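Local coordinates for probable GTP-binding protein engB (Pyrococcus horikoshii, PDB 2CXX) that binds GDP and probably GTP with magnesium as an EngB-family GTPase, and is predicted to be necessary for normal cell division and septation, at residues F75-A80 against Y115-E120; V85-V90 against N176-V181; K93-I98 against N143-K148. One frame throughout, in Å; residues are numbered along the deposited sequence.

Contact 1 (F75-A80 against Y115-E120)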
ATOM      1  N   PHE A  75       0.681  12.970  -8.689  1.00 12.84           N
ATOM      2  CA  PHE A  75       0.145  12.014  -9.648  1.00 12.53           C
ATOM      3  C   PHE A  75      -1.256  11.542  -9.221  1.00 11.02           C
ATOM      4  O   PHE A  75      -2.236  11.567 -10.006  1.00 11.95           O
ATOM      5  CB  PHE A  75       1.067  10.801  -9.727  1.00 13.60           C
ATOM      6  CG  PHE A  75       0.632   9.803 -10.745  1.00 13.84           C
ATOM      7  CD1 PHE A  75       1.118   9.883 -12.060  1.00 15.01           C
ATOM      8  CD2 PHE A  75      -0.306   8.814 -10.404  1.00 15.11           C
ATOM      9  CE1 PHE A  75       0.678   8.997 -13.018  1.00 14.27           C
ATOM     10  CE2 PHE A  75      -0.754   7.917 -11.361  1.00 14.07           C
ATOM     11  CZ  PHE A  75      -0.265   8.009 -12.675  1.00 11.49           C
ATOM     12  N   ILE A  76      -1.384  11.141  -7.963  1.00  9.59           N
ATOM     13  CA  ILE A  76      -2.717  10.622  -7.534  1.00  8.76           C
ATOM     14  C   ILE A  76      -3.796  11.716  -7.538  1.00 11.36           C
ATOM     15  O   ILE A  76      -4.950  11.485  -7.941  1.00 12.28           O
ATOM     16  CB  ILE A  76      -2.618   9.953  -6.125  1.00  7.05           C
ATOM     17  CG1 ILE A  76      -1.648   8.789  -6.200  1.00  9.85           C
ATOM     18  CG2 ILE A  76      -3.999   9.497  -5.654  1.00  8.88           C
ATOM     19  CD1 ILE A  76      -1.248   8.172  -4.836  1.00 10.98           C
ATOM     20  N   GLU A  77      -3.436  12.914  -7.131  1.00 10.85           N
ATOM     21  CA  GLU A  77      -4.418  14.003  -7.205  1.00 12.67           C
ATOM     22  C   GLU A  77      -4.799  14.221  -8.666  1.00 12.05           C
ATOM     23  O   GLU A  77      -5.982  14.314  -8.986  1.00 14.64           O
ATOM     24  CB  GLU A  77      -3.824  15.313  -6.691  1.00 11.75           C
ATOM     25  CG  GLU A  77      -3.852  15.428  -5.174  1.00 15.72           C
ATOM     26  CD  GLU A  77      -3.113  16.673  -4.659  1.00 16.51           C
ATOM     27  OE1 GLU A  77      -3.373  17.031  -3.495  1.00 16.16           O
ATOM     28  OE2 GLU A  77      -2.296  17.285  -5.397  1.00 17.56           O
ATOM     29  N   ASP A  78      -3.826  14.275  -9.555  1.00 13.27           N
ATOM     30  CA  ASP A  78      -4.124  14.558 -10.981  1.00 17.23           C
ATOM     31  C   ASP A  78      -4.856  13.469 -11.764  1.00 18.18           C
ATOM     32  O   ASP A  78      -5.581  13.751 -12.736  1.00 19.87           O
ATOM     33  CB  ASP A  78      -2.840  14.863 -11.751  1.00 20.29           C
ATOM     34  CG  ASP A  78      -2.211  16.164 -11.366  1.00 23.29           C
ATOM     35  OD1 ASP A  78      -2.814  16.904 -10.590  1.00 23.96           O
ATOM     36  OD2 ASP A  78      -1.098  16.446 -11.869  1.00 26.76           O
ATOM     37  N   ASN A  79      -4.641  12.235 -11.363  1.00 16.13           N
ATOM     38  CA  ASN A  79      -5.240  11.087 -12.024  1.00 17.57           C
ATOM     39  C   ASN A  79      -6.356  10.428 -11.201  1.00 16.57           C
ATOM     40  O   ASN A  79      -6.843   9.359 -11.567  1.00 16.42           O
ATOM     41  CB  ASN A  79      -4.158  10.066 -12.284  1.00 16.52           C
ATOM     42  CG  ASN A  79      -3.175  10.505 -13.324  1.00 20.19           C
ATOM     43  OD1 ASN A  79      -3.409  10.323 -14.539  1.00 22.65           O
ATOM     44  ND2 ASN A  79      -2.064  11.089 -12.893  1.00 16.78           N
ATOM     45  N   ALA A  80      -6.772  11.053 -10.101  1.00 15.59           N
ATOM     46  CA  ALA A  80      -7.784  10.452  -9.234  1.00 15.98           C
ATOM     47  C   ALA A  80      -9.028   9.961  -9.969  1.00 17.56           C
ATOM     48  O   ALA A  80      -9.502   8.877  -9.685  1.00 17.90           O
ATOM     49  CB  ALA A  80      -8.219  11.430  -8.089  1.00 16.02           C
ATOM     50  N   TYR A 115      -3.353   6.772   4.024  1.00  7.79           N
ATOM     51  CA  TYR A 115      -4.698   6.221   3.931  1.00  9.87           C
ATOM     52  C   TYR A 115      -5.714   7.373   4.060  1.00  9.92           C
ATOM     53  O   TYR A 115      -6.729   7.450   3.335  1.00  8.70           O
ATOM     54  CB  TYR A 115      -4.939   5.191   5.047  1.00  9.70           C
ATOM     55  CG  TYR A 115      -6.275   4.510   4.949  1.00  9.16           C
ATOM     56  CD1 TYR A 115      -7.393   5.085   5.510  1.00 11.30           C
ATOM     57  CD2 TYR A 115      -6.423   3.334   4.218  1.00 12.25           C
ATOM     58  CE1 TYR A 115      -8.678   4.529   5.345  1.00 11.51           C
ATOM     59  CE2 TYR A 115      -7.699   2.742   4.052  1.00 13.64           C
ATOM     60  CZ  TYR A 115      -8.813   3.367   4.628  1.00 14.11           C
ATOM     61  OH  TYR A 115     -10.071   2.832   4.562  1.00 15.61           O
ATOM     62  N   GLN A 116      -5.437   8.330   4.938  1.00 10.10           N
ATOM     63  CA  GLN A 116      -6.404   9.407   5.088  1.00 10.69           C
ATOM     64  C   GLN A 116      -6.398  10.321   3.896  1.00  9.82           C
ATOM     65  O   GLN A 116      -7.470  10.862   3.522  1.00 11.77           O
ATOM     66  CB  GLN A 116      -6.168  10.177   6.383  1.00 10.84           C
ATOM     67  CG  GLN A 116      -6.502   9.303   7.600  1.00 12.56           C
ATOM     68  CD  GLN A 116      -6.282  10.007   8.945  1.00 15.39           C
ATOM     69  OE1 GLN A 116      -5.977  11.199   8.984  1.00 16.96           O
ATOM     70  NE2 GLN A 116      -6.470   9.276  10.049  1.00 13.57           N
ATOM     71  N   PHE A 117      -5.247  10.421   3.229  1.00 10.92           N
ATOM     72  CA  PHE A 117      -5.165  11.235   2.030  1.00  9.84           C
ATOM     73  C   PHE A 117      -6.047  10.583   0.933  1.00 11.00           C
ATOM     74  O   PHE A 117      -6.843  11.272   0.259  1.00  9.46           O
ATOM     75  CB  PHE A 117      -3.692  11.356   1.599  1.00 11.37           C
ATOM     76  CG  PHE A 117      -3.489  11.770   0.149  1.00 10.00           C
ATOM     77  CD1 PHE A 117      -3.719  13.103  -0.274  1.00 10.51           C
ATOM     78  CD2 PHE A 117      -3.040  10.844  -0.787  1.00 10.06           C
ATOM     79  CE1 PHE A 117      -3.497  13.483  -1.605  1.00 11.46           C
ATOM     80  CE2 PHE A 117      -2.813  11.193  -2.095  1.00  9.81           C
ATOM     81  CZ  PHE A 117      -3.028  12.515  -2.536  1.00  9.07           C
ATOM     82  N   LEU A 118      -5.921   9.275   0.749  1.00  8.92           N
ATOM     83  CA  LEU A 118      -6.740   8.616  -0.265  1.00  9.10           C
ATOM     84  C   LEU A 118      -8.229   8.814   0.023  1.00 10.07           C
ATOM     85  O   LEU A 118      -9.050   8.897  -0.924  1.00 10.51           O
ATOM     86  CB  LEU A 118      -6.437   7.118  -0.322  1.00  6.79           C
ATOM     87  CG  LEU A 118      -4.989   6.812  -0.811  1.00  6.23           C
ATOM     88  CD1 LEU A 118      -4.650   5.351  -0.641  1.00  9.78           C
ATOM     89  CD2 LEU A 118      -4.844   7.198  -2.323  1.00  9.55           C
ATOM     90  N   ARG A 119      -8.587   8.878   1.307  1.00  8.99           N
ATOM     91  CA  ARG A 119     -10.016   9.051   1.660  1.00  9.80           C
ATOM     92  C   ARG A 119     -10.484  10.443   1.267  1.00 10.02           C
ATOM     93  O   ARG A 119     -11.599  10.584   0.768  1.00 11.06           O
ATOM     94  CB  ARG A 119     -10.238   8.784   3.164  1.00 11.65           C
ATOM     95  CG  ARG A 119     -11.754   8.931   3.665  1.00 14.26           C
ATOM     96  CD  ARG A 119     -12.600   7.739   3.164  1.00 17.47           C
ATOM     97  NE  ARG A 119     -14.054   8.012   3.181  1.00 20.42           N
ATOM     98  CZ  ARG A 119     -14.917   7.421   3.992  1.00 21.14           C
ATOM     99  NH1 ARG A 119     -14.476   6.538   4.887  1.00 22.31           N
ATOM    100  NH2 ARG A 119     -16.234   7.636   3.836  1.00 19.59           N
ATOM    101  N   GLU A 120      -9.645  11.451   1.435  1.00 11.54           N
ATOM    102  CA  GLU A 120      -9.989  12.821   0.995  1.00 11.53           C
ATOM    103  C   GLU A 120     -10.182  12.843  -0.495  1.00 13.27           C
ATOM    104  O   GLU A 120     -10.912  13.672  -0.987  1.00 13.00           O
ATOM    105  CB  GLU A 120      -8.889  13.851   1.316  1.00 12.33           C
ATOM    106  CG  GLU A 120      -8.769  14.186   2.783  1.00 16.56           C
ATOM    107  CD  GLU A 120      -7.748  15.267   3.048  1.00 16.91           C
ATOM    108  OE1 GLU A 120      -7.346  15.968   2.081  1.00 19.52           O
ATOM    109  OE2 GLU A 120      -7.356  15.411   4.235  1.00 16.63           O
TER
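The helical parts of segments 75-80 and 115-120 run almost in the same direction, their axes 11.2 Å apart and inclined at 18°, with I76 and L118 nearest each other at a CA–CA separation of 8.5 Å. That spacing is wide, and long side chains have to bridge it. No hydrogen bond crosses the interface; the contacts are van der Waals ones, carried mainly by carbon. I76 uses one methyl for two partners: CG2 lies 4.1 Å from L118 CD2, the two side chains crossing at about a right angle, while the same methyl lies oblique to the F117 ring, nearest CE2. F117 reaches over because its CG stands anti to the backbone N (chi1 161°), which sends the ring toward the neighbouring helix. There E77 meets the ring edge, its CG 4.0 Å from F117 CZ and close to the ring plane; the extended chain keeps the carboxylate beside the ring, OE1 4.0 Å from F117 CE1, its plane turned 50° from that of the ring. Replacing F117 with alanine would probably open a gap beside I76 CG2 and leave the aliphatic part of E77 without its apolar neighbour. I76 also touches I123 and L121. Such side-by-side helices, here 62-79 and 110-120, covering one face of a central sheet, belong to the alpha/beta fold of P-loop GTPases.

Contact 2 (V85-V90 against N176-V181)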
ATOM      1  N   VAL A  85      -9.153   1.770  -7.989  1.00  9.15           N
ATOM      2  CA  VAL A  85      -8.969   1.295  -6.627  1.00  8.64           C
ATOM      3  C   VAL A  85      -7.515   1.448  -6.260  1.00  9.05           C
ATOM      4  O   VAL A  85      -6.670   1.473  -7.118  1.00  7.50           O
ATOM      5  CB  VAL A  85      -9.441  -0.199  -6.501  1.00 10.26           C
ATOM      6  CG1 VAL A  85      -8.653  -1.036  -7.428  1.00 14.18           C
ATOM      7  CG2 VAL A  85      -9.336  -0.682  -5.008  1.00 12.32           C
ATOM      8  N   ALA A  86      -7.217   1.596  -4.969  1.00  8.01           N
ATOM      9  CA  ALA A  86      -5.867   1.728  -4.474  1.00  9.47           C
ATOM     10  C   ALA A  86      -5.589   0.595  -3.503  1.00  7.24           C
ATOM     11  O   ALA A  86      -6.452   0.175  -2.723  1.00 10.02           O
ATOM     12  CB  ALA A  86      -5.655   3.145  -3.727  1.00  9.42           C
ATOM     13  N   VAL A  87      -4.391   0.034  -3.583  1.00  8.40           N
ATOM     14  CA  VAL A  87      -3.979  -0.974  -2.611  1.00  7.09           C
ATOM     15  C   VAL A  87      -2.820  -0.384  -1.816  1.00  6.99           C
ATOM     16  O   VAL A  87      -1.763  -0.074  -2.381  1.00  8.03           O
ATOM     17  CB  VAL A  87      -3.463  -2.238  -3.267  1.00  8.16           C
ATOM     18  CG1 VAL A  87      -3.024  -3.301  -2.154  1.00  7.97           C
ATOM     19  CG2 VAL A  87      -4.587  -2.828  -4.116  1.00  9.00           C
ATOM     20  N   LEU A  88      -3.035  -0.163  -0.520  1.00  8.31           N
ATOM     21  CA  LEU A  88      -1.959   0.318   0.317  1.00  8.46           C
ATOM     22  C   LEU A  88      -1.411  -0.935   0.997  1.00  9.05           C
ATOM     23  O   LEU A  88      -2.119  -1.617   1.737  1.00  8.83           O
ATOM     24  CB  LEU A  88      -2.484   1.321   1.388  1.00  9.30           C
ATOM     25  CG  LEU A  88      -1.545   1.634   2.570  1.00 12.02           C
ATOM     26  CD1 LEU A  88      -0.235   2.275   2.149  1.00 10.95           C
ATOM     27  CD2 LEU A  88      -2.270   2.561   3.540  1.00 10.11           C
ATOM     28  N   VAL A  89      -0.134  -1.221   0.756  1.00  7.72           N
ATOM     29  CA  VAL A  89       0.529  -2.372   1.379  1.00  7.29           C
ATOM     30  C   VAL A  89       1.173  -1.906   2.661  1.00  8.70           C
ATOM     31  O   VAL A  89       1.877  -0.935   2.638  1.00  9.23           O
ATOM     32  CB  VAL A  89       1.626  -2.877   0.472  1.00  6.41           C
ATOM     33  CG1 VAL A  89       2.116  -4.219   0.963  1.00  7.19           C
ATOM     34  CG2 VAL A  89       1.080  -3.001  -0.978  1.00  6.22           C
ATOM     35  N   VAL A  90       0.897  -2.571   3.785  1.00 10.09           N
ATOM     36  CA  VAL A  90       1.541  -2.247   5.064  1.00  9.67           C
ATOM     37  C   VAL A  90       2.176  -3.488   5.597  1.00  9.59           C
ATOM     38  O   VAL A  90       1.809  -4.611   5.238  1.00  9.55           O
ATOM     39  CB  VAL A  90       0.592  -1.685   6.136  1.00 10.55           C
ATOM     40  CG1 VAL A  90      -0.146  -0.417   5.532  1.00 12.03           C
ATOM     41  CG2 VAL A  90      -0.373  -2.713   6.568  1.00 11.94           C
ATOM     42  N   ASN A 176      -9.385 -11.279  -5.359  1.00 16.44           N
ATOM     43  CA  ASN A 176     -10.856 -11.220  -5.467  1.00 16.71           C
ATOM     44  C   ASN A 176     -11.397  -9.905  -4.950  1.00 16.09           C
ATOM     45  O   ASN A 176     -12.242  -9.327  -5.547  1.00 16.06           O
ATOM     46  CB  ASN A 176     -11.490 -12.335  -4.649  1.00 21.06           C
ATOM     47  CG  ASN A 176     -11.214 -13.694  -5.209  1.00 24.69           C
ATOM     48  OD1 ASN A 176     -10.981 -13.846  -6.418  1.00 27.38           O
ATOM     49  ND2 ASN A 176     -11.245 -14.713  -4.340  1.00 26.72           N
ATOM     50  N   ARG A 177     -10.877  -9.439  -3.816  1.00 14.54           N
ATOM     51  CA  ARG A 177     -11.312  -8.147  -3.257  1.00 15.28           C
ATOM     52  C   ARG A 177     -11.086  -6.994  -4.256  1.00 14.17           C
ATOM     53  O   ARG A 177     -11.941  -6.152  -4.467  1.00 15.21           O
ATOM     54  CB  ARG A 177     -10.552  -7.869  -1.941  1.00 16.79           C
ATOM     55  CG  ARG A 177     -10.971  -6.604  -1.121  1.00 15.05           C
ATOM     56  CD  ARG A 177     -12.138  -6.779  -0.170  1.00 23.50           C
ATOM     57  NE  ARG A 177     -13.391  -6.687  -0.903  1.00 26.14           N
ATOM     58  CZ  ARG A 177     -14.193  -5.617  -0.980  1.00 25.34           C
ATOM     59  NH1 ARG A 177     -13.931  -4.494  -0.356  1.00 25.00           N
ATOM     60  NH2 ARG A 177     -15.261  -5.672  -1.769  1.00 23.88           N
ATOM     61  N   ILE A 178      -9.896  -6.912  -4.820  1.00 13.56           N
ATOM     62  CA  ILE A 178      -9.559  -5.885  -5.774  1.00 12.76           C
ATOM     63  C   ILE A 178     -10.567  -5.866  -6.913  1.00 13.42           C
ATOM     64  O   ILE A 178     -11.070  -4.813  -7.284  1.00 14.42           O
ATOM     65  CB  ILE A 178      -8.169  -6.151  -6.356  1.00 12.18           C
ATOM     66  CG1 ILE A 178      -7.147  -5.875  -5.288  1.00 12.95           C
ATOM     67  CG2 ILE A 178      -7.937  -5.329  -7.639  1.00 14.38           C
ATOM     68  CD1 ILE A 178      -5.727  -6.178  -5.785  1.00 12.23           C
ATOM     69  N   PHE A 179     -10.868  -7.036  -7.470  1.00 13.66           N
ATOM     70  CA  PHE A 179     -11.802  -7.036  -8.568  1.00 17.03           C
ATOM     71  C   PHE A 179     -13.212  -6.783  -8.173  1.00 15.87           C
ATOM     72  O   PHE A 179     -13.966  -6.182  -8.915  1.00 17.31           O
ATOM     73  CB  PHE A 179     -11.623  -8.298  -9.395  1.00 20.65           C
ATOM     74  CG  PHE A 179     -10.375  -8.226 -10.195  1.00 23.53           C
ATOM     75  CD1 PHE A 179      -9.306  -9.038  -9.923  1.00 25.68           C
ATOM     76  CD2 PHE A 179     -10.223  -7.216 -11.143  1.00 26.95           C
ATOM     77  CE1 PHE A 179      -8.101  -8.850 -10.567  1.00 25.89           C
ATOM     78  CE2 PHE A 179      -9.024  -7.029 -11.779  1.00 26.16           C
ATOM     79  CZ  PHE A 179      -7.960  -7.850 -11.486  1.00 27.41           C
ATOM     80  N   GLU A 180     -13.548  -7.157  -6.960  1.00 17.78           N
ATOM     81  CA  GLU A 180     -14.901  -6.940  -6.452  1.00 19.34           C
ATOM     82  C   GLU A 180     -15.071  -5.422  -6.271  1.00 19.13           C
ATOM     83  O   GLU A 180     -16.060  -4.818  -6.716  1.00 19.43           O
ATOM     84  CB  GLU A 180     -14.974  -7.706  -5.156  1.00 24.38           C
ATOM     85  CG  GLU A 180     -16.232  -7.896  -4.460  1.00 29.36           C
ATOM     86  CD  GLU A 180     -15.972  -8.742  -3.239  1.00 33.22           C
ATOM     87  OE1 GLU A 180     -15.768  -9.968  -3.397  1.00 35.50           O
ATOM     88  OE2 GLU A 180     -15.897  -8.184  -2.120  1.00 35.03           O
ATOM     89  N   VAL A 181     -14.101  -4.773  -5.624  1.00 18.44           N
ATOM     90  CA  VAL A 181     -14.190  -3.318  -5.470  1.00 19.04           C
ATOM     91  C   VAL A 181     -14.314  -2.613  -6.810  1.00 20.67           C
ATOM     92  O   VAL A 181     -15.126  -1.690  -6.938  1.00 22.41           O
ATOM     93  CB  VAL A 181     -12.976  -2.706  -4.740  1.00 16.14           C
ATOM     94  CG1 VAL A 181     -13.073  -1.144  -4.790  1.00 18.17           C
ATOM     95  CG2 VAL A 181     -12.933  -3.230  -3.320  1.00 17.07           C
TER
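V85 and V87 of the central strand 85-91 pack against I178 and V181 of helix 171-184, an arrangement of the alpha/beta P-loop GTPase fold in which the C-terminal helix covers one face of the sheet. The strand and helix segments run roughly antiparallel, at 152°, their axes 9.2 Å apart. Everything that crosses between them is aliphatic and buried. V85 CG2 meets V181 CG1 at 3.8 Å, the pair crossing obliquely, and the other methyl of V85, CG1, lies more loosely against I178 CG2 (4.4 Å). Two residues further along the strand, V87 CG2 meets I178 CD1 at 3.9 Å, nearly at a right angle. I178 serves both valines through its first torsion: with CG1 anti to the carbonyl carbon (chi1 -71°), that arm carries CD1 to V87, while CG2, anti to the backbone N, faces V85. I126 of the adjacent strand touches V85, I178 and V181. Among polar groups, R177 NH1 hydrogen-bonds to K158 O of helix 156-159, and V181 CG2 sits 3.3 Å above the guanidinium plane, toward its rim. Within the helix, R177 NH2 forms a salt bridge with E180 OE2 at 2.6 Å, on the anti side, 23° out of the carboxylate plane.

Contact 3 (K93-I98 against N143-K148)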
ATOM      1  N   LYS A  93       3.403  -6.541  10.943  1.00 12.58           N
ATOM      2  CA  LYS A  93       4.228  -6.623  12.181  1.00 13.25           C
ATOM      3  C   LYS A  93       4.781  -5.264  12.600  1.00 11.64           C
ATOM      4  O   LYS A  93       4.643  -4.858  13.771  1.00 14.01           O
ATOM      5  CB  LYS A  93       5.415  -7.593  12.011  1.00 14.65           C
ATOM      6  CG  LYS A  93       6.152  -7.769  13.380  1.00 18.59           C
ATOM      7  CD  LYS A  93       7.285  -8.746  13.331  1.00 23.50           C
ATOM      8  CE  LYS A  93       7.914  -8.910  14.748  1.00 24.57           C
ATOM      9  NZ  LYS A  93       8.150  -7.557  15.367  1.00 25.14           N
ATOM     10  N   ALA A  94       5.420  -4.534  11.685  1.00  9.35           N
ATOM     11  CA  ALA A  94       6.005  -3.263  12.043  1.00 10.79           C
ATOM     12  C   ALA A  94       5.106  -2.042  12.201  1.00 10.21           C
ATOM     13  O   ALA A  94       5.320  -1.205  13.088  1.00 10.57           O
ATOM     14  CB  ALA A  94       7.163  -2.912  11.031  1.00  9.84           C
ATOM     15  N   ALA A  95       4.117  -1.924  11.325  1.00 11.54           N
ATOM     16  CA  ALA A  95       3.228  -0.763  11.277  1.00 10.94           C
ATOM     17  C   ALA A  95       2.630  -0.285  12.563  1.00 11.31           C
ATOM     18  O   ALA A  95       2.685   0.904  12.851  1.00 11.74           O
ATOM     19  CB  ALA A  95       2.105  -1.001  10.242  1.00 10.84           C
ATOM     20  N   PRO A  96       2.103  -1.206  13.398  1.00 12.02           N
ATOM     21  CA  PRO A  96       1.533  -0.671  14.643  1.00 12.82           C
ATOM     22  C   PRO A  96       2.597  -0.078  15.591  1.00 14.59           C
ATOM     23  O   PRO A  96       2.339   0.928  16.267  1.00 14.68           O
ATOM     24  CB  PRO A  96       0.819  -1.888  15.250  1.00 15.96           C
ATOM     25  CG  PRO A  96       0.508  -2.780  14.020  1.00 15.35           C
ATOM     26  CD  PRO A  96       1.776  -2.636  13.215  1.00 12.45           C
ATOM     27  N   GLU A  97       3.805  -0.653  15.587  1.00 13.68           N
ATOM     28  CA  GLU A  97       4.815  -0.174  16.502  1.00 15.34           C
ATOM     29  C   GLU A  97       5.402   1.117  15.976  1.00 13.14           C
ATOM     30  O   GLU A  97       5.752   1.989  16.749  1.00 12.81           O
ATOM     31  CB  GLU A  97       5.877  -1.258  16.705  1.00 17.74           C
ATOM     32  CG  GLU A  97       5.275  -2.502  17.369  1.00 21.66           C
ATOM     33  CD  GLU A  97       4.524  -2.151  18.651  1.00 23.58           C
ATOM     34  OE1 GLU A  97       5.162  -1.597  19.574  1.00 25.56           O
ATOM     35  OE2 GLU A  97       3.288  -2.400  18.728  1.00 25.09           O
ATOM     36  N   ILE A  98       5.491   1.262  14.645  1.00  8.79           N
ATOM     37  CA  ILE A  98       5.975   2.512  14.076  1.00 10.16           C
ATOM     38  C   ILE A  98       4.955   3.613  14.397  1.00 10.45           C
ATOM     39  O   ILE A  98       5.323   4.709  14.783  1.00 11.18           O
ATOM     40  CB  ILE A  98       6.136   2.371  12.550  1.00  8.54           C
ATOM     41  CG1 ILE A  98       7.318   1.422  12.287  1.00  9.29           C
ATOM     42  CG2 ILE A  98       6.408   3.722  11.853  1.00  7.47           C
ATOM     43  CD1 ILE A  98       7.420   1.022  10.824  1.00 10.86           C
ATOM     44  N   ASN A 143      -7.362  -4.391  14.093  1.00 13.57           N
ATOM     45  CA  ASN A 143      -8.252  -3.519  14.851  1.00 14.16           C
ATOM     46  C   ASN A 143      -7.542  -2.241  15.187  1.00 13.49           C
ATOM     47  O   ASN A 143      -8.155  -1.169  15.179  1.00 13.27           O
ATOM     48  CB  ASN A 143      -8.720  -4.155  16.155  1.00 18.20           C
ATOM     49  CG  ASN A 143      -9.732  -5.258  15.929  1.00 19.99           C
ATOM     50  OD1 ASN A 143     -10.342  -5.348  14.861  1.00 24.39           O
ATOM     51  ND2 ASN A 143      -9.948  -6.078  16.933  1.00 23.80           N
ATOM     52  N   PHE A 144      -6.241  -2.331  15.489  1.00 12.16           N
ATOM     53  CA  PHE A 144      -5.457  -1.144  15.819  1.00 11.72           C
ATOM     54  C   PHE A 144      -5.370  -0.219  14.596  1.00 10.63           C
ATOM     55  O   PHE A 144      -5.575   0.995  14.693  1.00 11.05           O
ATOM     56  CB  PHE A 144      -4.017  -1.589  16.262  1.00 13.01           C
ATOM     57  CG  PHE A 144      -3.105  -0.469  16.592  1.00 14.29           C
ATOM     58  CD1 PHE A 144      -3.124   0.104  17.860  1.00 18.23           C
ATOM     59  CD2 PHE A 144      -2.222   0.032  15.635  1.00 13.89           C
ATOM     60  CE1 PHE A 144      -2.276   1.143  18.157  1.00 18.97           C
ATOM     61  CE2 PHE A 144      -1.385   1.054  15.906  1.00 14.78           C
ATOM     62  CZ  PHE A 144      -1.391   1.633  17.174  1.00 16.00           C
ATOM     63  N   LEU A 145      -5.037  -0.799  13.440  1.00 11.83           N
ATOM     64  CA  LEU A 145      -4.884  -0.019  12.234  1.00 11.58           C
ATOM     65  C   LEU A 145      -6.217   0.598  11.851  1.00 11.58           C
ATOM     66  O   LEU A 145      -6.261   1.717  11.372  1.00 12.05           O
ATOM     67  CB  LEU A 145      -4.350  -0.915  11.086  1.00 12.07           C
ATOM     68  CG  LEU A 145      -2.953  -1.542  11.240  1.00 13.15           C
ATOM     69  CD1 LEU A 145      -2.556  -2.300   9.974  1.00 11.29           C
ATOM     70  CD2 LEU A 145      -1.981  -0.433  11.477  1.00 12.47           C
ATOM     71  N   ALA A 146      -7.311  -0.126  12.051  1.00  9.90           N
ATOM     72  CA  ALA A 146      -8.612   0.422  11.678  1.00 11.34           C
ATOM     73  C   ALA A 146      -8.900   1.674  12.508  1.00 12.41           C
ATOM     74  O   ALA A 146      -9.340   2.679  11.973  1.00 10.95           O
ATOM     75  CB  ALA A 146      -9.723  -0.633  11.848  1.00 12.27           C
ATOM     76  N   GLU A 147      -8.600   1.636  13.809  1.00 13.35           N
ATOM     77  CA  GLU A 147      -8.829   2.798  14.654  1.00 14.34           C
ATOM     78  C   GLU A 147      -7.904   3.975  14.221  1.00 14.23           C
ATOM     79  O   GLU A 147      -8.354   5.109  14.138  1.00 14.30           O
ATOM     80  CB  GLU A 147      -8.567   2.367  16.115  1.00 17.89           C
ATOM     81  CG  GLU A 147      -9.153   3.249  17.216  1.00 24.13           C
ATOM     82  CD  GLU A 147      -8.345   4.456  17.511  1.00 26.20           C
ATOM     83  OE1 GLU A 147      -7.115   4.369  17.441  1.00 27.57           O
ATOM     84  OE2 GLU A 147      -8.938   5.514  17.844  1.00 28.39           O
ATOM     85  N   LYS A 148      -6.632   3.695  13.904  1.00 13.25           N
ATOM     86  CA  LYS A 148      -5.713   4.779  13.532  1.00 12.85           C
ATOM     87  C   LYS A 148      -6.006   5.377  12.149  1.00 11.43           C
ATOM     88  O   LYS A 148      -5.780   6.579  11.918  1.00 11.59           O
ATOM     89  CB  LYS A 148      -4.256   4.268  13.570  1.00 12.49           C
ATOM     90  CG  LYS A 148      -3.770   3.901  14.990  1.00 15.41           C
ATOM     91  CD  LYS A 148      -3.678   5.134  15.845  1.00 14.75           C
ATOM     92  CE  LYS A 148      -3.501   4.779  17.315  1.00 18.74           C
ATOM     93  NZ  LYS A 148      -3.565   6.002  18.192  1.00 18.72           N
TER
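P96 and F144 make the closest approach between segments 93-98 and 143-148: P96 CB lies 3.6 Å from F144 CD2, and the main-chain carbon P96 CA comes equally near to CE2. These helical segments are splayed by 48°, with their axes 10.2 Å apart, yet the CA atoms of P96 and L145 are only 6.9 Å from one another, so short side chains suffice on the proline side. F144 has CG anti to its main-chain nitrogen (chi1 179°), and this sends the ring out of its helix toward P96. The proline carbons meet the ring obliquely, and beyond them F144 CZ passes close to P96 O, so the ring follows the backbone of the proline as well as its side chain. K148, one turn after F144, lays its CG over a ring face, 3.8 Å above the plane and displaced toward the rim. K100 makes a cation-pi contact with the same ring.

The two helices, 94-104 and 138-149, each follow a parallel strand of the GTPase sheet, 85-91 and 125-130 respectively, and here they pack beside each other. The second strand leads into N130-D133, a predicted GTP-binding stretch.

Deeper in, the CB of L145 does not point directly at the opposing helix. CD1 continues the chain in extended form (chi2 -176°), while CD2, the other branch of the fork, turns to the opposing helix and touches both A95 CB and P96 CG, each at 4.3 Å. I99 of helix 94-104 also touches F144, L145 and K148. At the outer end, K148 NZ forms a salt bridge with E103, whereas its pairing with E147 OE1 is long, at 4.0 Å.

Contact 2 is the core member of the set: its four touching residues are all buried. Contact 1 is half surface, with E77 exposed, and contact 3 is largely buried but carries charged residues at its margin. Contacts 1 and 2 come together at strand 85-91, one on each face: L118 CD1 reaches A86 CB at 3.9 Å, while V85 and V87 face helix 171-184. The strand leads into helix 94-104, and V90 CG2 of the same strand touches L145 CD1 on the other helix of contact 3, 138-149. Contact 2 uses only branched aliphatics, whereas contacts 1 and 3 each add a partly exposed phenylalanine with charged residues beside it.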